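Local coordinates for pyroglutatmate porin OpdO (Pseudomonas aeruginosa, PDB 3SZV), which probably forms an outer-membrane channel for the uptake of small carboxylates, pyroglutamate likely among them, at residues Val67-Asp72 and Ala113-Ser118; Tyr106-Leu111 and Arg168-Ser173; Ser118-Lys123 and Leu151-Ile156; Ser189-Phe194 and Arg213-Tyr218. One frame throughout, in Å; residues are numbered along the deposited sequence.

Interaction 1: Val67-Asp72 and Ala113-Ser118; sequences VGFGVD and AKARVS. With C8E ((hydroxyethyloxy)tri(ethyloxy)octane), chain F.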
# COMPACT_ATOMS: atom_id res chain seq x y z
N VAL A 67 -21.99 -20.30 -8.42
CA VAL A 67 -20.60 -20.08 -8.05
C VAL A 67 -19.77 -20.09 -9.32
O VAL A 67 -19.79 -21.06 -10.08
CB VAL A 67 -20.08 -21.16 -7.09
CG1 VAL A 67 -18.65 -20.83 -6.67
CG2 VAL A 67 -20.99 -21.27 -5.88
N GLY A 68 -19.06 -18.99 -9.55
CA GLY A 68 -18.20 -18.86 -10.71
C GLY A 68 -16.75 -19.04 -10.34
O GLY A 68 -16.32 -18.61 -9.27
N PHE A 69 -15.98 -19.66 -11.22
CA PHE A 69 -14.56 -19.90 -10.96
C PHE A 69 -13.70 -19.22 -12.01
O PHE A 69 -14.11 -19.06 -13.17
CB PHE A 69 -14.28 -21.41 -10.92
CG PHE A 69 -15.04 -22.12 -9.84
CD1 PHE A 69 -14.63 -22.06 -8.53
CD2 PHE A 69 -16.18 -22.85 -10.15
CE1 PHE A 69 -15.33 -22.71 -7.53
CE2 PHE A 69 -16.89 -23.50 -9.16
CZ PHE A 69 -16.46 -23.43 -7.85
N GLY A 70 -12.49 -18.83 -11.61
CA GLY A 70 -11.57 -18.21 -12.54
C GLY A 70 -10.14 -18.35 -12.07
O GLY A 70 -9.88 -18.98 -11.04
N VAL A 71 -9.23 -17.78 -12.84
CA VAL A 71 -7.82 -17.77 -12.47
C VAL A 71 -7.17 -16.49 -12.98
O VAL A 71 -7.41 -16.06 -14.12
CB VAL A 71 -7.08 -18.99 -13.04
CG1 VAL A 71 -7.19 -19.02 -14.56
CG2 VAL A 71 -5.62 -18.99 -12.60
N ASP A 72 -6.37 -15.86 -12.13
CA ASP A 72 -5.57 -14.71 -12.54
C ASP A 72 -4.10 -15.12 -12.54
O ASP A 72 -3.71 -16.07 -11.86
CB ASP A 72 -5.74 -13.54 -11.58
CG ASP A 72 -7.16 -13.01 -11.51
OD1 ASP A 72 -7.93 -13.19 -12.48
OD2 ASP A 72 -7.51 -12.38 -10.49
N ALA A 113 -6.16 -18.55 -7.93
CA ALA A 113 -7.46 -19.15 -8.18
C ALA A 113 -8.49 -18.21 -7.59
O ALA A 113 -8.24 -17.56 -6.58
CB ALA A 113 -7.55 -20.50 -7.51
N LYS A 114 -9.65 -18.13 -8.23
CA LYS A 114 -10.72 -17.29 -7.70
C LYS A 114 -12.10 -17.91 -7.84
O LYS A 114 -12.36 -18.72 -8.74
CB LYS A 114 -10.70 -15.89 -8.33
CG LYS A 114 -10.91 -15.86 -9.84
CD LYS A 114 -10.63 -14.46 -10.39
CE LYS A 114 -10.90 -14.41 -11.88
NZ LYS A 114 -10.64 -13.05 -12.45
N ALA A 115 -12.99 -17.52 -6.93
CA ALA A 115 -14.38 -17.97 -6.97
C ALA A 115 -15.29 -16.82 -6.56
O ALA A 115 -14.96 -16.07 -5.64
CB ALA A 115 -14.58 -19.17 -6.05
N ARG A 116 -16.42 -16.68 -7.25
CA ARG A 116 -17.38 -15.64 -6.91
C ARG A 116 -18.76 -16.23 -6.67
O ARG A 116 -19.15 -17.19 -7.33
CB ARG A 116 -17.49 -14.59 -8.03
CG ARG A 116 -18.13 -15.14 -9.29
CD ARG A 116 -18.47 -14.07 -10.31
NE ARG A 116 -19.25 -14.63 -11.41
CZ ARG A 116 -19.47 -14.01 -12.56
NH1 ARG A 116 -18.96 -12.81 -12.79
NH2 ARG A 116 -20.20 -14.60 -13.50
N VAL A 117 -19.48 -15.67 -5.71
CA VAL A 117 -20.89 -15.97 -5.56
C VAL A 117 -21.57 -14.66 -5.19
O VAL A 117 -21.02 -13.88 -4.40
CB VAL A 117 -21.14 -17.06 -4.50
CG1 VAL A 117 -20.73 -16.58 -3.12
CG2 VAL A 117 -22.61 -17.49 -4.51
N SER A 118 -22.73 -14.40 -5.77
CA SER A 118 -23.45 -13.16 -5.53
C SER A 118 -22.50 -11.97 -5.64
O SER A 118 -21.93 -11.73 -6.71
CB SER A 118 -24.13 -13.20 -4.16
OG SER A 118 -25.00 -12.09 -3.99
C13 C8E F . -20.14 -15.60 1.61
C14 C8E F . -21.11 -15.83 0.45
O15 C8E F . -22.19 -14.94 0.60
C16 C8E F . -23.44 -15.50 0.27
C17 C8E F . -24.01 -14.79 -0.95
O18 C8E F . -25.09 -15.54 -1.47
C19 C8E F . -26.34 -14.92 -1.31
C20 C8E F . -27.07 -14.91 -2.65
O21 C8E F . -28.12 -13.97 -2.63
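Val67 CG2 meets Val117 CG2 at 4.3 Å. At Gly68 the antiparallel backbones join in a hydrogen-bonded pair: Gly68 N donates to Arg116 O (2.9 Å) and Gly68 O accepts from Arg116 N (2.8 Å). The long side chain of Arg116, extended from CG to NE, rises beside the bare alpha carbon of Gly68. Phe69 turns to the other side of the strand, where Phe69 CD1 comes to 3.8 Å from Ala115 CB, oblique to the ring. Gly70 repeats the pairing of Gly68, now with Lys114 (Gly70 N to Lys114 O 2.9 Å), but the donors on both sides stand above the carbonyl planes. Lys114 CG sits between its own backbone N and carbonyl carbon (chi1 61°), which lays the extended chain across the glycine, with CG only 3.4 Å from Gly70 C. Val71 lies on the apolar side with Ala113. The lysine chain then crosses Asp72 at about a right angle and makes a salt bridge from Lys114 NZ to Asp72 OD1 at 2.7 Å, on the syn side of the carboxylate. Ser60 O also accepts from this ammonium, so the buried group is held both by Asp72 and by the carbonyl just past strand 49-59. The Val67, Phe69, Ala115 and Val117 side bears bound detergent, consistent with a lipid-facing barrel surface and a polar inner side. Strand 67-81 lies between 49-59 and 106-117, and 106-117 continues the wall to 120-124.

Interaction 2: Tyr106-Leu111 and Arg168-Ser173; sequences YAKLGL and RNKLNS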
# COMPACT_ATOMS: atom_id res chain seq x y z
N TYR A 106 15.19 -11.00 -11.32
CA TYR A 106 14.46 -12.23 -11.17
C TYR A 106 13.26 -12.27 -12.09
O TYR A 106 12.88 -11.28 -12.71
CB TYR A 106 14.01 -12.42 -9.71
CG TYR A 106 12.91 -11.49 -9.21
CD1 TYR A 106 11.56 -11.80 -9.41
CD2 TYR A 106 13.21 -10.35 -8.48
CE1 TYR A 106 10.56 -10.97 -8.92
CE2 TYR A 106 12.21 -9.52 -7.98
CZ TYR A 106 10.89 -9.84 -8.21
OH TYR A 106 9.89 -9.01 -7.72
N ALA A 107 12.67 -13.46 -12.16
CA ALA A 107 11.43 -13.65 -12.87
C ALA A 107 10.53 -14.46 -11.96
O ALA A 107 10.99 -15.37 -11.27
CB ALA A 107 11.68 -14.39 -14.17
N LYS A 108 9.25 -14.13 -11.95
CA LYS A 108 8.30 -14.90 -11.17
C LYS A 108 6.93 -14.90 -11.81
O LYS A 108 6.46 -13.88 -12.31
CB LYS A 108 8.19 -14.37 -9.73
CG LYS A 108 7.27 -15.26 -8.87
CD LYS A 108 7.45 -15.03 -7.39
CE LYS A 108 7.00 -16.25 -6.60
NZ LYS A 108 7.97 -17.38 -6.69
N LEU A 109 6.30 -16.07 -11.81
CA LEU A 109 4.92 -16.20 -12.25
C LEU A 109 4.09 -16.63 -11.06
O LEU A 109 4.41 -17.61 -10.39
CB LEU A 109 4.82 -17.23 -13.38
CG LEU A 109 3.43 -17.53 -13.93
CD1 LEU A 109 2.79 -16.29 -14.53
CD2 LEU A 109 3.50 -18.64 -14.98
N GLY A 110 3.02 -15.89 -10.79
CA GLY A 110 2.16 -16.20 -9.67
C GLY A 110 0.72 -16.39 -10.11
O GLY A 110 0.16 -15.54 -10.80
N LEU A 111 0.12 -17.50 -9.70
CA LEU A 111 -1.27 -17.80 -10.03
C LEU A 111 -2.19 -17.48 -8.87
O LEU A 111 -1.81 -17.61 -7.71
CB LEU A 111 -1.43 -19.27 -10.37
CG LEU A 111 -0.61 -19.75 -11.56
CD1 LEU A 111 -0.85 -21.24 -11.76
CD2 LEU A 111 -0.98 -18.96 -12.81
N ARG A 168 2.91 -16.24 3.49
CA ARG A 168 4.21 -15.85 2.94
C ARG A 168 4.20 -14.41 2.47
O ARG A 168 3.15 -13.88 2.10
CB ARG A 168 4.60 -16.70 1.72
CG ARG A 168 4.60 -18.21 1.93
CD ARG A 168 5.84 -18.68 2.66
NE ARG A 168 5.91 -20.14 2.64
CZ ARG A 168 5.38 -20.94 3.56
NH1 ARG A 168 4.73 -20.42 4.59
NH2 ARG A 168 5.50 -22.25 3.45
N ASN A 169 5.41 -13.83 2.44
CA ASN A 169 5.68 -12.49 1.94
C ASN A 169 6.72 -12.61 0.84
O ASN A 169 7.80 -13.17 1.07
CB ASN A 169 6.25 -11.68 3.11
CG ASN A 169 6.30 -10.17 2.87
OD1 ASN A 169 6.66 -9.42 3.80
ND2 ASN A 169 5.95 -9.72 1.68
N LYS A 170 6.41 -12.13 -0.36
CA LYS A 170 7.45 -11.96 -1.37
C LYS A 170 7.80 -10.49 -1.43
O LYS A 170 7.03 -9.68 -1.93
CB LYS A 170 7.00 -12.43 -2.76
CG LYS A 170 8.12 -12.32 -3.81
CD LYS A 170 7.60 -12.15 -5.23
CE LYS A 170 6.96 -10.78 -5.45
NZ LYS A 170 7.95 -9.66 -5.43
N LEU A 171 8.96 -10.13 -0.88
CA LEU A 171 9.36 -8.73 -0.87
C LEU A 171 9.40 -8.19 -2.30
O LEU A 171 9.64 -8.93 -3.26
CB LEU A 171 10.72 -8.56 -0.21
CG LEU A 171 10.81 -9.05 1.23
CD1 LEU A 171 12.24 -8.88 1.75
CD2 LEU A 171 9.83 -8.33 2.15
N ASN A 172 9.17 -6.89 -2.43
CA ASN A 172 9.20 -6.27 -3.75
C ASN A 172 10.45 -6.61 -4.56
O ASN A 172 10.37 -6.83 -5.76
CB ASN A 172 8.96 -4.75 -3.67
CG ASN A 172 9.81 -4.06 -2.62
OD1 ASN A 172 10.87 -4.56 -2.23
ND2 ASN A 172 9.35 -2.90 -2.16
N SER A 173 11.59 -6.71 -3.88
CA SER A 173 12.87 -6.89 -4.55
C SER A 173 13.30 -8.34 -4.77
O SER A 173 14.36 -8.59 -5.35
CB SER A 173 13.97 -6.14 -3.79
OG SER A 173 13.97 -6.52 -2.43
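Tyr106 and Lys170 reach toward each other tip to tip, and their polar ends meet at the phenol oxygen. Lys170 NZ donates to Tyr106 OH at 3.1 Å, and the hydroxyl in turn donates to Asn172 O at 3.0 Å, so one oxygen both accepts and donates. The Asn172 carbonyl oxygen lies at the edge of the tyrosine ring, near its plane, whereas the hydroxyl approaches from 38° above the carbonyl plane. Beside this bond, Tyr106 CE2 lies 3.5 Å from Ser173 O, which is oblique to the ring. Lys170 is bent twice near its end (chi3 70°, chi4 69°), and this curl brings NZ back to the carbonyl of the next residue, Leu171 O, at 2.8 Å. Pro143 O and Ser174 O are further hydrogen-bond partners of the same ammonium. Four oxygens thus surround a nitrogen with three protons, and their partial charges should favour its positive state. Lys108 and Lys170 slide past each other in opposite directions, touching at their CD atoms (3.6 Å). The two like charges end far apart: Lys108 NZ is 7.8 Å from Lys170 NZ and makes a weak bond to Ser175 O. Side chains from strand 106-117 are thereby tied across to the end of strand 159-170 and the loop after it, rather than to a strand next door in the wall. In barrels of the OprD family inward loops line the channel, and this loop, tied to the wall, may contribute.

Interaction 3: Ser118-Lys123 and Leu151-Ile156; sequences SNSLLK and LDVQEI. With C8E ((hydroxyethyloxy)tri(ethyloxy)octane), chain F.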
# COMPACT_ATOMS: atom_id res chain seq x y z
N SER A 118 -22.73 -14.40 -5.77
CA SER A 118 -23.45 -13.16 -5.53
C SER A 118 -22.50 -11.97 -5.64
O SER A 118 -21.93 -11.73 -6.71
CB SER A 118 -24.13 -13.20 -4.16
OG SER A 118 -25.00 -12.09 -3.99
N ASN A 119 -22.31 -11.24 -4.54
CA ASN A 119 -21.41 -10.09 -4.52
C ASN A 119 -20.20 -10.33 -3.63
O ASN A 119 -19.73 -9.42 -2.94
CB ASN A 119 -22.16 -8.85 -4.04
CG ASN A 119 -22.07 -7.70 -5.02
OD1 ASN A 119 -21.16 -6.88 -4.94
ND2 ASN A 119 -23.01 -7.65 -5.95
N SER A 120 -19.70 -11.55 -3.65
CA SER A 120 -18.56 -11.93 -2.83
C SER A 120 -17.50 -12.61 -3.69
O SER A 120 -17.83 -13.26 -4.70
CB SER A 120 -18.99 -12.86 -1.69
OG SER A 120 -19.89 -12.21 -0.81
N LEU A 121 -16.24 -12.47 -3.30
CA LEU A 121 -15.13 -12.93 -4.10
C LEU A 121 -14.02 -13.49 -3.22
O LEU A 121 -13.58 -12.85 -2.27
CB LEU A 121 -14.57 -11.77 -4.94
CG LEU A 121 -13.38 -12.08 -5.85
CD1 LEU A 121 -13.78 -13.04 -6.97
CD2 LEU A 121 -12.83 -10.80 -6.45
N LEU A 122 -13.58 -14.70 -3.55
CA LEU A 122 -12.48 -15.36 -2.87
C LEU A 122 -11.31 -15.51 -3.84
O LEU A 122 -11.49 -15.94 -4.98
CB LEU A 122 -12.92 -16.75 -2.40
CG LEU A 122 -11.82 -17.64 -1.82
CD1 LEU A 122 -11.28 -17.05 -0.53
CD2 LEU A 122 -12.35 -19.05 -1.58
N LYS A 123 -10.12 -15.13 -3.37
CA LYS A 123 -8.88 -15.30 -4.13
C LYS A 123 -7.92 -16.14 -3.30
O LYS A 123 -7.76 -15.91 -2.10
CB LYS A 123 -8.24 -13.94 -4.43
CG LYS A 123 -9.01 -13.10 -5.43
CD LYS A 123 -8.31 -11.77 -5.66
CE LYS A 123 -9.11 -10.89 -6.60
NZ LYS A 123 -8.34 -9.67 -6.95
N LEU A 151 -10.79 -13.03 1.21
CA LEU A 151 -12.22 -13.06 0.97
C LEU A 151 -12.79 -11.65 1.08
O LEU A 151 -12.48 -10.93 2.04
CB LEU A 151 -12.91 -13.99 1.98
CG LEU A 151 -14.43 -14.12 1.89
CD1 LEU A 151 -14.87 -14.69 0.54
CD2 LEU A 151 -14.92 -14.99 3.03
N ASP A 152 -13.62 -11.27 0.13
CA ASP A 152 -14.24 -9.95 0.09
C ASP A 152 -15.74 -10.14 -0.08
O ASP A 152 -16.18 -10.66 -1.09
CB ASP A 152 -13.67 -9.14 -1.07
CG ASP A 152 -14.10 -7.69 -1.06
OD1 ASP A 152 -15.32 -7.41 -1.04
OD2 ASP A 152 -13.22 -6.81 -1.07
N VAL A 153 -16.52 -9.73 0.92
CA VAL A 153 -17.96 -9.96 0.94
C VAL A 153 -18.71 -8.63 0.93
O VAL A 153 -18.59 -7.84 1.88
CB VAL A 153 -18.36 -10.76 2.21
CG1 VAL A 153 -19.88 -10.85 2.35
CG2 VAL A 153 -17.73 -12.15 2.20
N GLN A 154 -19.48 -8.38 -0.13
CA GLN A 154 -20.23 -7.14 -0.24
C GLN A 154 -21.71 -7.42 -0.48
O GLN A 154 -22.29 -7.02 -1.50
CB GLN A 154 -19.64 -6.24 -1.34
CG GLN A 154 -18.25 -5.74 -0.97
CD GLN A 154 -17.64 -4.82 -2.02
OE1 GLN A 154 -18.25 -3.85 -2.45
NE2 GLN A 154 -16.40 -5.13 -2.42
N GLU A 155 -22.32 -8.11 0.48
CA GLU A 155 -23.71 -8.55 0.35
C GLU A 155 -24.68 -7.63 1.08
O GLU A 155 -25.88 -7.62 0.79
CB GLU A 155 -23.86 -9.97 0.90
CG GLU A 155 -22.96 -11.01 0.24
CD GLU A 155 -23.32 -11.27 -1.20
OE1 GLU A 155 -22.40 -11.67 -1.96
OE2 GLU A 155 -24.49 -11.09 -1.59
N ILE A 156 -24.18 -6.88 2.06
CA ILE A 156 -25.00 -6.01 2.88
C ILE A 156 -24.78 -4.56 2.46
O ILE A 156 -23.63 -4.15 2.26
CB ILE A 156 -24.65 -6.19 4.37
CG1 ILE A 156 -24.99 -7.62 4.81
CG2 ILE A 156 -25.38 -5.17 5.24
CD1 ILE A 156 -24.63 -7.94 6.24
C13 C8E F . -20.14 -15.60 1.61
C14 C8E F . -21.11 -15.83 0.45
O15 C8E F . -22.19 -14.94 0.60
C16 C8E F . -23.44 -15.50 0.27
C17 C8E F . -24.01 -14.79 -0.95
O18 C8E F . -25.09 -15.54 -1.47
C19 C8E F . -26.34 -14.92 -1.31
C20 C8E F . -27.07 -14.91 -2.65
O21 C8E F . -28.12 -13.97 -2.63
O HOH W 1 -16.84 -8.57 -3.35
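A tight turn between two barrel strands is clasped here by a carboxylate: Glu155 takes three hydrogen bonds from the consecutive residues Ser118, Asn119 and Ser120. Glu155 OE2 receives Ser118 OG at 2.6 Å on its syn lone pair. Glu155 OE1 is gripped twice, by Asn119 N at 2.6 Å from the syn side, with a bent N-H angle of 137°, and by Ser120 OG at 2.8 Å on the anti lone pair. The bend of the glutamate at chi2 (-68°) folds its end back across to the turn, and its two oxygens are fixed in rotation by donors from both backbone and side chains. Three donors around the group would probably favour the ionised form. A detergent molecule lies against the carboxylate, its C17 atom 3.6 Å from Glu155 CD. Gln154 N donates to Asn119 O as the last bond of the turn. Antiparallel strand pairing follows, with Leu121 and Asp152 forming a hydrogen-bonded pair, both bonds at 2.9 Å. Asp152 OD1 accepts from Gln154 NE2 within its own strand. Ser120 OG also lies against a methyl of its partner, Val153 CG1, at 3.4 Å. Further along, Leu151 CD1 touches Leu122 CB at 4.1 Å on the side where another detergent lies near. Strand 120-124 runs between 106-117, which pairs Ala115 with Leu122, and 149-156; the latter continues the barrel wall to strand 159-170, where Asp152 rests on Thr160 and Arg162.

Interaction 4: Ser189-Phe194 and Arg213-Tyr218; sequences SDAFDF and RLKDIY. With C8E ((hydroxyethyloxy)tri(ethyloxy)octane), chain I.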
# COMPACT_ATOMS: atom_id res chain seq x y z
N SER A 189 7.22 -15.33 11.79
CA SER A 189 5.82 -15.77 11.79
C SER A 189 5.47 -16.39 10.45
O SER A 189 5.89 -15.89 9.41
CB SER A 189 4.89 -14.58 12.05
OG SER A 189 3.53 -14.99 11.94
N ASP A 190 4.69 -17.47 10.48
CA ASP A 190 4.22 -18.04 9.22
C ASP A 190 2.72 -17.87 9.02
O ASP A 190 2.11 -18.58 8.21
CB ASP A 190 4.64 -19.51 9.06
CG ASP A 190 4.10 -20.39 10.16
OD1 ASP A 190 3.22 -19.94 10.92
OD2 ASP A 190 4.57 -21.55 10.26
N ALA A 191 2.12 -16.92 9.73
CA ALA A 191 0.69 -16.69 9.57
C ALA A 191 0.27 -15.28 9.91
O ALA A 191 0.53 -14.78 11.01
CB ALA A 191 -0.12 -17.70 10.39
N PHE A 192 -0.38 -14.62 8.97
CA PHE A 192 -1.10 -13.39 9.26
C PHE A 192 -2.56 -13.59 8.96
O PHE A 192 -2.93 -13.97 7.84
CB PHE A 192 -0.57 -12.18 8.48
CG PHE A 192 -1.22 -10.90 8.91
CD1 PHE A 192 -2.30 -10.37 8.22
CD2 PHE A 192 -0.81 -10.27 10.07
CE1 PHE A 192 -2.93 -9.22 8.65
CE2 PHE A 192 -1.42 -9.12 10.52
CZ PHE A 192 -2.49 -8.59 9.80
N ASP A 193 -3.40 -13.35 9.96
CA ASP A 193 -4.83 -13.51 9.82
C ASP A 193 -5.52 -12.21 10.20
O ASP A 193 -5.15 -11.59 11.20
CB ASP A 193 -5.33 -14.63 10.73
CG ASP A 193 -4.78 -15.98 10.33
OD1 ASP A 193 -5.25 -16.52 9.32
OD2 ASP A 193 -3.89 -16.50 11.03
N PHE A 194 -6.52 -11.80 9.44
CA PHE A 194 -7.32 -10.65 9.86
C PHE A 194 -8.74 -10.78 9.33
O PHE A 194 -9.02 -11.51 8.37
CB PHE A 194 -6.71 -9.33 9.40
CG PHE A 194 -7.16 -8.89 8.01
CD1 PHE A 194 -8.26 -8.06 7.85
CD2 PHE A 194 -6.47 -9.31 6.87
CE1 PHE A 194 -8.69 -7.66 6.59
CE2 PHE A 194 -6.90 -8.91 5.60
CZ PHE A 194 -8.01 -8.08 5.46
N ARG A 213 -3.74 -10.66 13.50
CA ARG A 213 -2.69 -11.30 14.27
C ARG A 213 -1.58 -11.74 13.34
O ARG A 213 -1.83 -12.44 12.35
CB ARG A 213 -3.26 -12.53 14.99
CG ARG A 213 -2.22 -13.37 15.72
CD ARG A 213 -2.81 -14.65 16.28
NE ARG A 213 -3.15 -15.61 15.23
CZ ARG A 213 -3.62 -16.83 15.43
NH1 ARG A 213 -3.83 -17.26 16.68
NH2 ARG A 213 -3.90 -17.61 14.40
N LEU A 214 -0.36 -11.31 13.64
CA LEU A 214 0.82 -11.90 13.03
C LEU A 214 1.28 -12.95 14.04
O LEU A 214 1.89 -12.62 15.08
CB LEU A 214 1.88 -10.83 12.78
CG LEU A 214 3.12 -11.27 12.00
CD1 LEU A 214 2.73 -11.83 10.62
CD2 LEU A 214 4.07 -10.12 11.83
N LYS A 215 0.93 -14.20 13.78
CA LYS A 215 1.05 -15.29 14.75
C LYS A 215 2.46 -15.38 15.32
O LYS A 215 3.45 -15.35 14.59
CB LYS A 215 0.63 -16.62 14.12
CG LYS A 215 0.49 -17.75 15.14
CD LYS A 215 0.05 -19.06 14.48
CE LYS A 215 -0.03 -20.18 15.49
NZ LYS A 215 -0.29 -21.51 14.85
N ASP A 216 2.52 -15.47 16.65
CA ASP A 216 3.78 -15.57 17.41
C ASP A 216 4.57 -14.27 17.47
O ASP A 216 5.70 -14.26 17.96
CB ASP A 216 4.65 -16.71 16.88
CG ASP A 216 3.95 -18.04 16.92
OD1 ASP A 216 3.47 -18.43 18.01
OD2 ASP A 216 3.85 -18.69 15.86
N ILE A 217 3.99 -13.17 16.99
CA ILE A 217 4.61 -11.86 17.14
C ILE A 217 3.65 -10.86 17.78
O ILE A 217 3.86 -10.46 18.92
CB ILE A 217 5.18 -11.30 15.82
CG1 ILE A 217 6.14 -12.31 15.19
CG2 ILE A 217 5.90 -9.98 16.10
CD1 ILE A 217 6.73 -11.84 13.86
N TYR A 218 2.59 -10.48 17.08
CA TYR A 218 1.69 -9.47 17.63
C TYR A 218 0.22 -9.65 17.26
O TYR A 218 -0.11 -10.33 16.28
CB TYR A 218 2.17 -8.05 17.26
CG TYR A 218 1.97 -7.66 15.80
CD1 TYR A 218 0.72 -7.31 15.31
CD2 TYR A 218 3.05 -7.63 14.91
CE1 TYR A 218 0.53 -6.93 13.97
CE2 TYR A 218 2.87 -7.27 13.56
CZ TYR A 218 1.61 -6.93 13.11
OH TYR A 218 1.45 -6.57 11.79
C4 C8E I . -5.63 -6.87 19.03
C5 C8E I . -6.35 -8.19 18.81
C6 C8E I . -6.10 -8.68 17.39
C7 C8E I . -5.95 -10.19 17.32
C8 C8E I . -7.27 -10.93 17.46
O9 C8E I . -7.25 -12.09 16.63
C10 C8E I . -7.18 -11.78 15.26
C11 C8E I . -8.37 -12.50 14.63
O12 C8E I . -8.54 -12.25 13.26
C13 C8E I . -9.31 -13.28 12.68
C14 C8E I . -8.92 -13.54 11.24
O15 C8E I . -9.91 -14.36 10.65
C16 C8E I . -9.41 -15.21 9.64
C17 C8E I . -9.86 -14.68 8.28
O18 C8E I . -9.54 -15.58 7.24
C19 C8E I . -10.63 -15.83 6.37
C20 C8E I . -10.22 -15.57 4.93
O21 C8E I . -10.19 -16.79 4.21
O HOH W 2 3.90 -18.45 13.15
O HOH W 3 0.89 -21.29 11.78
O HOH W 4 -2.27 -15.26 12.66
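Phe192 turns the edge of its ring to Leu214: Leu214 CB lies in the ring plane, 3.9 Å from Phe192 CD2, and Arg213 O approaches the same ring carbon, Phe192 CD2, obliquely at 3.3 Å. Leu214 CB also covers one face of the Tyr218 ring, offset toward its rim, and is thus flanked by two aromatics. On the other side of this antiparallel hairpin, strands 186-200 and 205-214, the guanidinium of Arg213 has Lys215 CG over the centre of one face. Asp193 OD2 and a water lie at its edge, in plane. Asp193 and Arg213 run side by side and point the same way, their planar groups 62° apart, in a long salt bridge from Asp193 OD2 to Arg213 NH2 at 3.5 Å. The water bridges the pair, accepting from Arg213 NE and lying within hydrogen-bonding distance of Asp193 OD2 and Arg213 O, while Asp193 OD1 is held by His165. A detergent chain passes at the same end, near Phe194 O and Asp193 CB. The backbones bond between Asp193 and Arg213 in both directions, and Lys215 N donates to Ala191 O at 2.9 Å nearly along the C=O axis. Ile217 and Tyr218 both face Leu214 as a classic beta bulge, their N atoms donating to Leu214 O. Ser189 makes an ST turn, accepting from Ala191 N. Its OG stands anti to the backbone N (chi1 175°), a position from which Ser189 OG donates to Lys215 O at 2.7 Å, in the carbonyl plane and on a lone pair.

All four contacts belong to the antiparallel wall of the barrel or to loops attached to it. Interactions 1 and 3 are neighbours, centres about 10 Å apart: they share Ser118, a probable hydrogen bond of 2.9 Å joins Ala115 O to Leu122 N, and both touch the same detergent molecule. Interaction 2 uses the earlier end of strand 106-117, about 22 Å between centres from interaction 1, and encloses interaction 3 within its chain loop. Interaction 4 lies beyond strand 159-170, with nearest atoms about 5 Å from interaction 2 and about 15 Å from interaction 1, and meets a different detergent. Of the four, interaction 2 spans non-neighbouring strands.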